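Long-range contacts in possible TctC subunit of the Tripartite Tricarboxylate Transport(TTT) Family (Rhodopseudomonas palustris, PDB 6HKE), which binds malate, probably as the periplasmic substrate-binding component of a tripartite tricarboxylate transporter: residues T19-F24 with E50-L55; G27-T32 with I193-P198; H74-G79 with T239-P244. The protein carries 2 engineered substitutions. All blocks are in the same frame, centred on the assembly; numbering follows the deposited sequence.

Interaction 1. Residues T19-F24 with E50-L55. With MLT (D-malate), chain D; LMR ((2S)-2-hydroxybutanedioic acid), chain E.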
loop_
_atom_site.group_PDB
_atom_site.type_symbol
_atom_site.label_atom_id
_atom_site.label_comp_id
_atom_site.label_asym_id
_atom_site.label_seq_id
_atom_site.Cartn_x
_atom_site.Cartn_y
_atom_site.Cartn_z
ATOM N N THR A 19 15.804 3.681 12.523
ATOM C CA THR A 19 14.371 4.053 12.519
ATOM C C THR A 19 13.815 3.839 11.104
ATOM O O THR A 19 14.372 4.381 10.131
ATOM C CB THR A 19 14.174 5.467 13.070
ATOM O OG1 THR A 19 14.575 5.417 14.442
ATOM C CG2 THR A 19 12.742 5.948 12.971
ATOM N N VAL A 20 12.783 3.004 11.002
ATOM C CA VAL A 20 11.984 2.801 9.768
ATOM C C VAL A 20 10.619 3.390 10.087
ATOM O O VAL A 20 9.937 2.898 11.008
ATOM C CB VAL A 20 11.899 1.326 9.345
ATOM C CG1 VAL A 20 10.920 1.142 8.191
ATOM C CG2 VAL A 20 13.277 0.762 9.001
ATOM N N VAL A 21 10.307 4.463 9.388
ATOM C CA VAL A 21 9.070 5.247 9.568
ATOM C C VAL A 21 8.022 4.658 8.630
ATOM O O VAL A 21 8.346 4.440 7.452
ATOM C CB VAL A 21 9.351 6.733 9.303
ATOM C CG1 VAL A 21 8.093 7.558 9.493
ATOM C CG2 VAL A 21 10.448 7.243 10.216
ATOM N N VAL A 22 6.827 4.426 9.170
ATOM C CA VAL A 22 5.607 3.958 8.463
ATOM C C VAL A 22 4.571 5.079 8.530
ATOM O O VAL A 22 4.297 5.595 9.618
ATOM C CB VAL A 22 5.089 2.643 9.083
ATOM C CG1 VAL A 22 3.691 2.314 8.610
ATOM C CG2 VAL A 22 6.032 1.469 8.795
ATOM N N PRO A 23 4.009 5.522 7.375
ATOM C CA PRO A 23 3.074 6.654 7.338
ATOM C C PRO A 23 1.680 6.385 7.933
ATOM O O PRO A 23 0.892 7.327 8.059
ATOM C CB PRO A 23 2.859 6.954 5.845
ATOM C CG PRO A 23 3.915 6.163 5.112
ATOM C CD PRO A 23 4.329 5.029 6.027
ATOM N N PHE A 24 1.383 5.117 8.237
ATOM C CA PHE A 24 0.011 4.660 8.558
ATOM C C PHE A 24 -0.054 3.973 9.919
ATOM O O PHE A 24 0.958 3.525 10.468
ATOM C CB PHE A 24 -0.481 3.769 7.424
ATOM C CG PHE A 24 -0.539 4.522 6.124
ATOM C CD1 PHE A 24 -1.521 5.468 5.910
ATOM C CD2 PHE A 24 0.424 4.330 5.146
ATOM C CE1 PHE A 24 -1.558 6.192 4.726
ATOM C CE2 PHE A 24 0.378 5.050 3.962
ATOM C CZ PHE A 24 -0.612 5.980 3.757
ATOM N N GLU A 50 13.861 0.012 14.737
ATOM C CA GLU A 50 12.714 0.618 15.452
ATOM C C GLU A 50 11.692 1.034 14.390
ATOM O O GLU A 50 12.097 1.668 13.414
ATOM C CB GLU A 50 13.260 1.792 16.267
ATOM C CG GLU A 50 12.247 2.567 17.076
ATOM C CD GLU A 50 12.799 3.930 17.470
ATOM O OE1 GLU A 50 13.020 4.155 18.683
ATOM O OE2 GLU A 50 13.028 4.757 16.556
ATOM N N ILE A 51 10.426 0.663 14.553
ATOM C CA ILE A 51 9.329 1.092 13.638
ATOM C C ILE A 51 8.639 2.291 14.285
ATOM O O ILE A 51 8.236 2.161 15.422
ATOM C CB ILE A 51 8.344 -0.052 13.353
ATOM C CG1 ILE A 51 9.006 -1.177 12.552
ATOM C CG2 ILE A 51 7.098 0.487 12.659
ATOM C CD1 ILE A 51 9.035 -0.950 11.038
ATOM N N GLU A 52 8.569 3.422 13.587
ATOM C CA GLU A 52 7.866 4.646 14.041
ATOM C C GLU A 52 6.678 4.857 13.093
ATOM O O GLU A 52 6.904 4.944 11.841
ATOM C CB GLU A 52 8.844 5.822 14.054
ATOM C CG GLU A 52 8.381 6.981 14.912
ATOM C CD GLU A 52 9.128 8.279 14.668
ATOM O OE1 GLU A 52 8.511 9.350 14.820
ATOM O OE2 GLU A 52 10.326 8.219 14.322
ATOM N N ASN A 53 5.463 4.836 13.640
ATOM C CA ASN A 53 4.213 5.079 12.881
ATOM C C ASN A 53 3.963 6.575 12.996
ATOM O O ASN A 53 3.879 7.065 14.122
ATOM C CB ASN A 53 3.045 4.234 13.378
ATOM C CG ASN A 53 3.286 2.747 13.227
ATOM O OD1 ASN A 53 3.864 2.106 14.103
ATOM N ND2 ASN A 53 2.840 2.188 12.116
ATOM N N MET A 54 3.996 7.275 11.869
ATOM C CA MET A 54 3.956 8.752 11.830
ATOM C C MET A 54 2.808 9.159 10.914
ATOM O O MET A 54 2.964 9.077 9.674
ATOM C CB MET A 54 5.282 9.340 11.344
ATOM C CG MET A 54 5.354 10.855 11.509
ATOM S SD MET A 54 6.908 11.522 10.876
ATOM C CE MET A 54 8.046 10.748 12.030
ATOM N N LEU A 55 1.701 9.581 11.523
ATOM C CA LEU A 55 0.431 9.843 10.814
ATOM C C LEU A 55 0.386 11.312 10.440
ATOM O O LEU A 55 0.958 12.128 11.186
ATOM C CB LEU A 55 -0.740 9.498 11.727
ATOM C CG LEU A 55 -0.572 8.193 12.485
ATOM C CD1 LEU A 55 -1.791 7.914 13.347
ATOM C CD2 LEU A 55 -0.278 7.058 11.515
HETATM C C1 MLT D . -2.853 2.849 2.262
HETATM O O1 MLT D . -2.150 3.344 1.354
HETATM O O2 MLT D . -4.091 2.738 2.116
HETATM C C2 MLT D . -2.180 2.432 3.551
HETATM O O3 MLT D . -1.016 1.589 3.428
HETATM C C3 MLT D . -3.090 1.612 4.416
HETATM C C4 MLT D . -2.260 1.352 5.646
HETATM O O4 MLT D . -1.108 0.852 5.530
HETATM O O5 MLT D . -2.773 1.697 6.730
HETATM C C1 LMR E . -3.145 2.726 2.196
HETATM O O1A LMR E . -2.269 3.547 1.878
HETATM O O1B LMR E . -4.269 2.632 1.636
HETATM C C2 LMR E . -2.817 1.751 3.338
HETATM O O2 LMR E . -1.574 1.072 3.195
HETATM C C3 LMR E . -2.796 2.432 4.709
HETATM C C4 LMR E . -2.184 1.442 5.685
HETATM O O4A LMR E . -2.913 0.997 6.591
HETATM O O4B LMR E . -0.992 1.085 5.511
#

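Interaction 2. Residues G27-T32 with I193-P198. With LMR ((2S)-2-hydroxybutanedioic acid), chain E; MLT (D-malate), chain D.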
loop_
_atom_site.group_PDB
_atom_site.type_symbol
_atom_site.label_atom_id
_atom_site.label_comp_id
_atom_site.label_asym_id
_atom_site.label_seq_id
_atom_site.Cartn_x
_atom_site.Cartn_y
_atom_site.Cartn_z
ATOM N N GLY A 27 -1.061 -2.013 12.696
ATOM C CA GLY A 27 -2.031 -3.086 12.385
ATOM C C GLY A 27 -2.426 -3.129 10.916
ATOM O O GLY A 27 -2.889 -4.179 10.483
ATOM N N GLY A 28 -2.255 -2.035 10.169
ATOM C CA GLY A 28 -2.603 -1.980 8.735
ATOM C C GLY A 28 -1.537 -2.619 7.850
ATOM O O GLY A 28 -0.495 -3.052 8.327
ATOM N N PRO A 29 -1.776 -2.703 6.523
ATOM C CA PRO A 29 -0.904 -3.450 5.619
ATOM C C PRO A 29 0.551 -2.974 5.633
ATOM O O PRO A 29 1.436 -3.821 5.705
ATOM C CB PRO A 29 -1.491 -3.217 4.224
ATOM C CG PRO A 29 -2.435 -2.020 4.395
ATOM C CD PRO A 29 -2.918 -2.093 5.828
ATOM N N THR A 30 0.774 -1.656 5.549
ATOM C CA THR A 30 2.136 -1.096 5.433
ATOM C C THR A 30 2.899 -1.430 6.719
ATOM O O THR A 30 4.023 -1.960 6.634
ATOM C CB THR A 30 2.112 0.394 5.093
ATOM O OG1 THR A 30 1.568 0.595 3.788
ATOM C CG2 THR A 30 3.500 0.988 5.128
ATOM N N ASP A 31 2.294 -1.136 7.870
ATOM C CA ASP A 31 2.826 -1.489 9.206
ATOM C C ASP A 31 3.130 -2.996 9.301
ATOM O O ASP A 31 4.215 -3.342 9.783
ATOM C CB ASP A 31 1.828 -1.066 10.276
ATOM C CG ASP A 31 2.275 -1.441 11.671
ATOM O OD1 ASP A 31 3.172 -0.765 12.185
ATOM O OD2 ASP A 31 1.751 -2.438 12.196
ATOM N N THR A 32 2.221 -3.858 8.842
ATOM C CA THR A 32 2.312 -5.340 8.963
ATOM C C THR A 32 3.532 -5.832 8.178
ATOM O O THR A 32 4.323 -6.614 8.729
ATOM C CB THR A 32 1.018 -6.005 8.479
ATOM O OG1 THR A 32 0.011 -5.700 9.446
ATOM C CG2 THR A 32 1.144 -7.503 8.289
ATOM N N ILE A 193 -4.465 -6.618 -0.129
ATOM C CA ILE A 193 -4.909 -7.998 0.190
ATOM C C ILE A 193 -4.421 -8.401 1.591
ATOM O O ILE A 193 -5.206 -9.071 2.284
ATOM C CB ILE A 193 -4.462 -8.964 -0.932
ATOM C CG1 ILE A 193 -5.131 -10.330 -0.792
ATOM C CG2 ILE A 193 -2.956 -9.082 -1.000
ATOM C CD1 ILE A 193 -4.993 -11.196 -2.012
ATOM N N VAL A 194 -3.202 -8.037 2.009
ATOM C CA VAL A 194 -2.668 -8.448 3.349
ATOM C C VAL A 194 -3.554 -7.887 4.462
ATOM O O VAL A 194 -3.716 -8.555 5.450
ATOM C CB VAL A 194 -1.194 -8.073 3.601
ATOM C CG1 VAL A 194 -0.268 -8.803 2.653
ATOM C CG2 VAL A 194 -0.961 -6.584 3.544
ATOM N N ASN A 195 -4.126 -6.705 4.307
ATOM C CA ASN A 195 -5.079 -6.194 5.319
ATOM C C ASN A 195 -6.407 -6.950 5.228
ATOM O O ASN A 195 -6.979 -7.248 6.292
ATOM C CB ASN A 195 -5.366 -4.708 5.154
ATOM C CG ASN A 195 -5.865 -4.103 6.445
ATOM O OD1 ASN A 195 -5.373 -4.444 7.520
ATOM N ND2 ASN A 195 -6.828 -3.204 6.340
ATOM N N ALA A 196 -6.891 -7.224 4.017
ATOM C CA ALA A 196 -8.269 -7.706 3.772
ATOM C C ALA A 196 -8.408 -9.185 4.178
ATOM O O ALA A 196 -9.512 -9.585 4.599
ATOM C CB ALA A 196 -8.625 -7.499 2.325
ATOM N N VAL A 197 -7.341 -9.978 4.051
ATOM C CA VAL A 197 -7.467 -11.463 4.062
ATOM C C VAL A 197 -8.012 -11.906 5.413
ATOM O O VAL A 197 -8.999 -12.623 5.433
ATOM C CB VAL A 197 -6.169 -12.197 3.663
ATOM C CG1 VAL A 197 -6.051 -13.554 4.348
ATOM C CG2 VAL A 197 -6.097 -12.373 2.155
ATOM N N PRO A 198 -7.414 -11.509 6.560
ATOM C CA PRO A 198 -7.871 -11.994 7.863
ATOM C C PRO A 198 -9.353 -11.680 8.140
ATOM O O PRO A 198 -10.014 -12.509 8.727
ATOM C CB PRO A 198 -6.947 -11.290 8.874
ATOM C CG PRO A 198 -5.731 -10.868 8.055
ATOM C CD PRO A 198 -6.280 -10.578 6.677
HETATM C C1 LMR E . -3.145 2.726 2.196
HETATM O O1A LMR E . -2.269 3.547 1.878
HETATM O O1B LMR E . -4.269 2.632 1.636
HETATM C C2 LMR E . -2.817 1.751 3.338
HETATM O O2 LMR E . -1.574 1.072 3.195
HETATM C C3 LMR E . -2.796 2.432 4.709
HETATM C C4 LMR E . -2.184 1.442 5.685
HETATM O O4A LMR E . -2.913 0.997 6.591
HETATM O O4B LMR E . -0.992 1.085 5.511
HETATM C C1 MLT D . -2.853 2.849 2.262
HETATM O O1 MLT D . -2.150 3.344 1.354
HETATM O O2 MLT D . -4.091 2.738 2.116
HETATM C C2 MLT D . -2.180 2.432 3.551
HETATM O O3 MLT D . -1.016 1.589 3.428
HETATM C C3 MLT D . -3.090 1.612 4.416
HETATM C C4 MLT D . -2.260 1.352 5.646
HETATM O O4 MLT D . -1.108 0.852 5.530
HETATM O O5 MLT D . -2.773 1.697 6.730
HETATM O O HOH W 1 -2.716 -5.430 7.973
#

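Interaction 3. Residues H74-G79 with T239-P244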
loop_
_atom_site.group_PDB
_atom_site.type_symbol
_atom_site.label_atom_id
_atom_site.label_comp_id
_atom_site.label_asym_id
_atom_site.label_seq_id
_atom_site.Cartn_x
_atom_site.Cartn_y
_atom_site.Cartn_z
ATOM N N HIS A 74 20.184 5.874 8.972
ATOM C CA HIS A 74 19.555 5.508 10.267
ATOM C C HIS A 74 18.073 5.915 10.287
ATOM O O HIS A 74 17.376 5.448 11.198
ATOM C CB HIS A 74 20.380 6.069 11.429
ATOM C CG HIS A 74 21.678 5.351 11.598
ATOM N ND1 HIS A 74 22.857 5.798 11.016
ATOM C CD2 HIS A 74 21.984 4.200 12.246
ATOM C CE1 HIS A 74 23.840 4.962 11.329
ATOM N NE2 HIS A 74 23.330 3.969 12.081
ATOM N N THR A 75 17.606 6.729 9.327
ATOM C CA THR A 75 16.183 7.160 9.205
ATOM C C THR A 75 15.670 6.820 7.807
ATOM O O THR A 75 16.105 7.451 6.844
ATOM C CB THR A 75 15.991 8.645 9.529
ATOM O OG1 THR A 75 16.546 8.900 10.817
ATOM C CG2 THR A 75 14.535 9.041 9.567
ATOM N N LEU A 76 14.776 5.840 7.727
ATOM C CA LEU A 76 14.242 5.303 6.458
ATOM C C LEU A 76 12.726 5.476 6.441
ATOM O O LEU A 76 12.137 5.677 7.508
ATOM C CB LEU A 76 14.657 3.832 6.357
ATOM C CG LEU A 76 16.162 3.578 6.434
ATOM C CD1 LEU A 76 16.462 2.081 6.407
ATOM C CD2 LEU A 76 16.878 4.284 5.285
ATOM N N ILE A 77 12.133 5.445 5.250
ATOM C CA ILE A 77 10.659 5.544 5.065
ATOM C C ILE A 77 10.217 4.326 4.258
ATOM O O ILE A 77 10.880 3.975 3.266
ATOM C CB ILE A 77 10.247 6.892 4.415
ATOM C CG1 ILE A 77 8.733 7.014 4.208
ATOM C CG2 ILE A 77 10.972 7.172 3.102
ATOM C CD1 ILE A 77 7.973 7.277 5.456
ATOM N N VAL A 78 9.150 3.678 4.716
ATOM C CA VAL A 78 8.344 2.757 3.879
ATOM C C VAL A 78 7.397 3.611 3.047
ATOM O O VAL A 78 6.599 4.373 3.630
ATOM C CB VAL A 78 7.580 1.732 4.717
ATOM C CG1 VAL A 78 6.800 0.791 3.818
ATOM C CG2 VAL A 78 8.520 0.954 5.619
ATOM N N GLY A 79 7.516 3.503 1.730
ATOM C CA GLY A 79 6.592 4.125 0.782
ATOM C C GLY A 79 5.880 3.064 -0.030
ATOM O O GLY A 79 6.301 1.896 -0.017
ATOM N N THR A 239 5.143 -1.967 -2.232
ATOM C CA THR A 239 5.627 -1.283 -1.015
ATOM C C THR A 239 7.152 -1.269 -1.095
ATOM O O THR A 239 7.721 -2.293 -1.487
ATOM C CB THR A 239 5.008 -1.954 0.211
ATOM O OG1 THR A 239 3.631 -1.562 0.184
ATOM C CG2 THR A 239 5.677 -1.573 1.515
ATOM N N GLY A 240 7.770 -0.148 -0.721
ATOM C CA GLY A 240 9.216 0.054 -0.853
ATOM C C GLY A 240 9.847 0.644 0.391
ATOM O O GLY A 240 9.155 1.386 1.149
ATOM N N LEU A 241 11.141 0.354 0.554
ATOM C CA LEU A 241 12.040 0.988 1.551
ATOM C C LEU A 241 12.876 2.042 0.819
ATOM O O LEU A 241 13.509 1.688 -0.181
ATOM C CB LEU A 241 12.902 -0.097 2.201
ATOM C CG LEU A 241 13.764 0.363 3.370
ATOM C CD1 LEU A 241 12.913 0.906 4.517
ATOM C CD2 LEU A 241 14.640 -0.786 3.842
ATOM N N PHE A 242 12.812 3.295 1.276
ATOM C CA PHE A 242 13.577 4.461 0.758
ATOM C C PHE A 242 14.365 5.135 1.889
ATOM O O PHE A 242 13.971 5.021 3.063
ATOM C CB PHE A 242 12.632 5.516 0.183
ATOM C CG PHE A 242 11.653 5.025 -0.852
ATOM C CD1 PHE A 242 10.574 4.234 -0.490
ATOM C CD2 PHE A 242 11.789 5.388 -2.179
ATOM C CE1 PHE A 242 9.659 3.806 -1.443
ATOM C CE2 PHE A 242 10.862 4.975 -3.121
ATOM C CZ PHE A 242 9.804 4.182 -2.754
ATOM N N ALA A 243 15.432 5.842 1.505
ATOM C CA ALA A 243 16.329 6.624 2.380
ATOM C C ALA A 243 16.264 8.075 1.931
ATOM O O ALA A 243 15.797 8.360 0.823
ATOM C CB ALA A 243 17.740 6.091 2.314
ATOM N N PRO A 244 16.709 9.034 2.775
ATOM C CA PRO A 244 16.783 10.432 2.361
ATOM C C PRO A 244 17.703 10.502 1.145
ATOM O O PRO A 244 18.563 9.640 1.019
ATOM C CB PRO A 244 17.308 11.160 3.607
ATOM C CG PRO A 244 16.908 10.251 4.747
ATOM C CD PRO A 244 17.091 8.856 4.187
#

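Interaction 1. Residues T19-F24 with E50-L55
Asn53 ND2 donates to Phe24 O over 2.8 Å, nearly straight onto the carbonyl and close to the plane of its own amide. The carboxamide ties the end of one strand to the turn leaving the other, and the same nitrogen also donates to Asp31 OD1. At the opposite end, Thr19 OG1, anti to its carbonyl carbon (chi1 -65°), gives its proton to Glu50 OE2 (2.7 Å), reaching the carboxylate on its anti side but 31° out of plane; the side chains lie alongside.

Between them, strands 19-22 and 50-53 run parallel. Backbone bonds join Val20 N to Glu50 O (2.8 Å), Glu52 N to Val20 O, Val22 N to Glu52 O (2.7 Å) and Met54 N to Val22 O. Beta-branched valines suit this extended chain: Val20 CG1 meets Ile51 CD1 at 4.0 Å, and Val21 CG1 meets Met54 CB at 3.8 Å. Beyond the strand, D-malate C2 lies 3.5 Å above the centre of the Phe24 ring, while Pro23 CB backs the other face.

The pair belongs to a beta-alpha-beta unit whose helix 29-45 covers Val22 and Ile51. Helix 61-67 covers Val21 on the other face, and strand 75-80 hydrogen-bonds to the far edge of strand 18-22.

Interaction 2. Residues G27-T32 with I193-P198
Pro29 wedges its ring against Val194 and Asn195, which carry this contact from the second helix. The tightest point is Pro29 CB against Val194 CG2, 3.5 Å apart and closer than usual carbon-carbon van der Waals contact. Val194 has CG1 anti to its carbonyl carbon (chi1 -65°), which leaves CG2 between the backbone N and the carbonyl carbon, and it is this branch that presses on the proline. Asn195 turns CG anti to its own N (chi1 -158°) and brings the carboxamide carbon to 3.6 Å from Pro29 CD, so the flat group borders the ring with its carbon while both polar atoms remain engaged. ND2 is bonded to Asp191 OD2. OD1 accepts from a water at 2.9 Å, which also donates to Gly27 O at 2.8 Å and so bridges the two segments.

The turn opening the first helix is held from within. Gly27 N donates to Asp31 OD2 (2.9 Å) in a nearly straight bond (172°) that meets the oxygen from above the carboxylate plane, and Asp31 is in turn salt-bridged to Arg35. Gly28, the N-cap residue, has its carbonyl gripped by both Thr32 N and Thr32 OG1, the hydroxyl at 2.9 Å from Gly28 O and above the carbonyl plane. Glycine fits both places: Gly27 has a positive phi, and a CB on Gly28 would run into a carboxylate oxygen of the bound (2S)-malate. Proline suits the first turn of a helix, where no backbone N-H is needed for the helical pattern.

Thr30 N donates a hydrogen bond to D-malate O4 (3.1 Å). This helix N-terminus, whose dipole would favour the negative carboxylate, forms part of the malate-binding cleft of a type II periplasmic binding protein.

Interaction 3. Residues H74-G79 with T239-P244
Ile77 and Phe242 form a hydrogen-bonded pair, as do Gly79 and Gly240, with Val78 and Leu241 as the non-hydrogen-bonded pair between them, so strands 75-79 and 239-244 run antiparallel with their directions 158° apart. They are neighbours in the mixed beta sheet of this periplasmic binding protein, where a strand from late in the chain joins the parallel strands of its beginning. The bond from Ile77 N to Phe242 O and its return from Phe242 N to Ile77 O are both 2.9 Å and nearly straight.

On the face of Ile77, Phe242 CB lies 3.7 Å from Ile77 CG2, the branch held between the backbone N and the carbonyl carbon because CG1 is anti to N (chi1 180°). The Phe242 ring lies near Gly79, with CE1 3.8 Å from Gly79 CA, while Ile77 O sits at the ring edge near its plane. Glycine suits both Gly79 and Gly240, since a CB on either would collide with CE1 of this ring. Beyond the pair, His84 stacks on Phe242 and Phe102 also touches it. An alanine in place of Phe242 would probably leave Gly79 and His84 without their aromatic partner and open a gap beside the two glycines.

Around Val78 and Leu241, which point to the opposite face, carbon atoms make the side-chain contacts. Leu76 CB rests 3.9 Å from Leu241 CD1, and Leu76 CD2 comes to 3.6 Å from Ala243 CB, whose small methyl leaves room for the leucine branch. Val78 CG1 and Thr239 CG2 are pressed to 3.5 Å, methyl against methyl, and Thr239 lies next to the malate-binding His80. At the far end, where proline offers no N-H to the partner strand, Pro244 CD sits 3.2 Å from Thr75 O.

Overall arrangement
Interactions 1 and 3 are consecutive parts of one sheet, their centres about 10 Å apart: strand 18-22 pairs with strand 49-53 on one edge and with strand 75-80 on the other, where Leu76 N reaches Thr19 O at 2.8 Å. Interaction 2, about 15 Å from interaction 1 and 19 Å from interaction 3, centre to centre, lies at the start of the helix linking the two strands of interaction 1. Thr30 CG2 packs on Val22 CG1 at 3.7 Å and on Val78 CG1 at 3.6 Å, joining the helix to the sheet. Interactions 1 and 2 both touch the malate; interaction 3 stands behind, the Thr239 side chain about 6 Å from D-malate, nearest atoms.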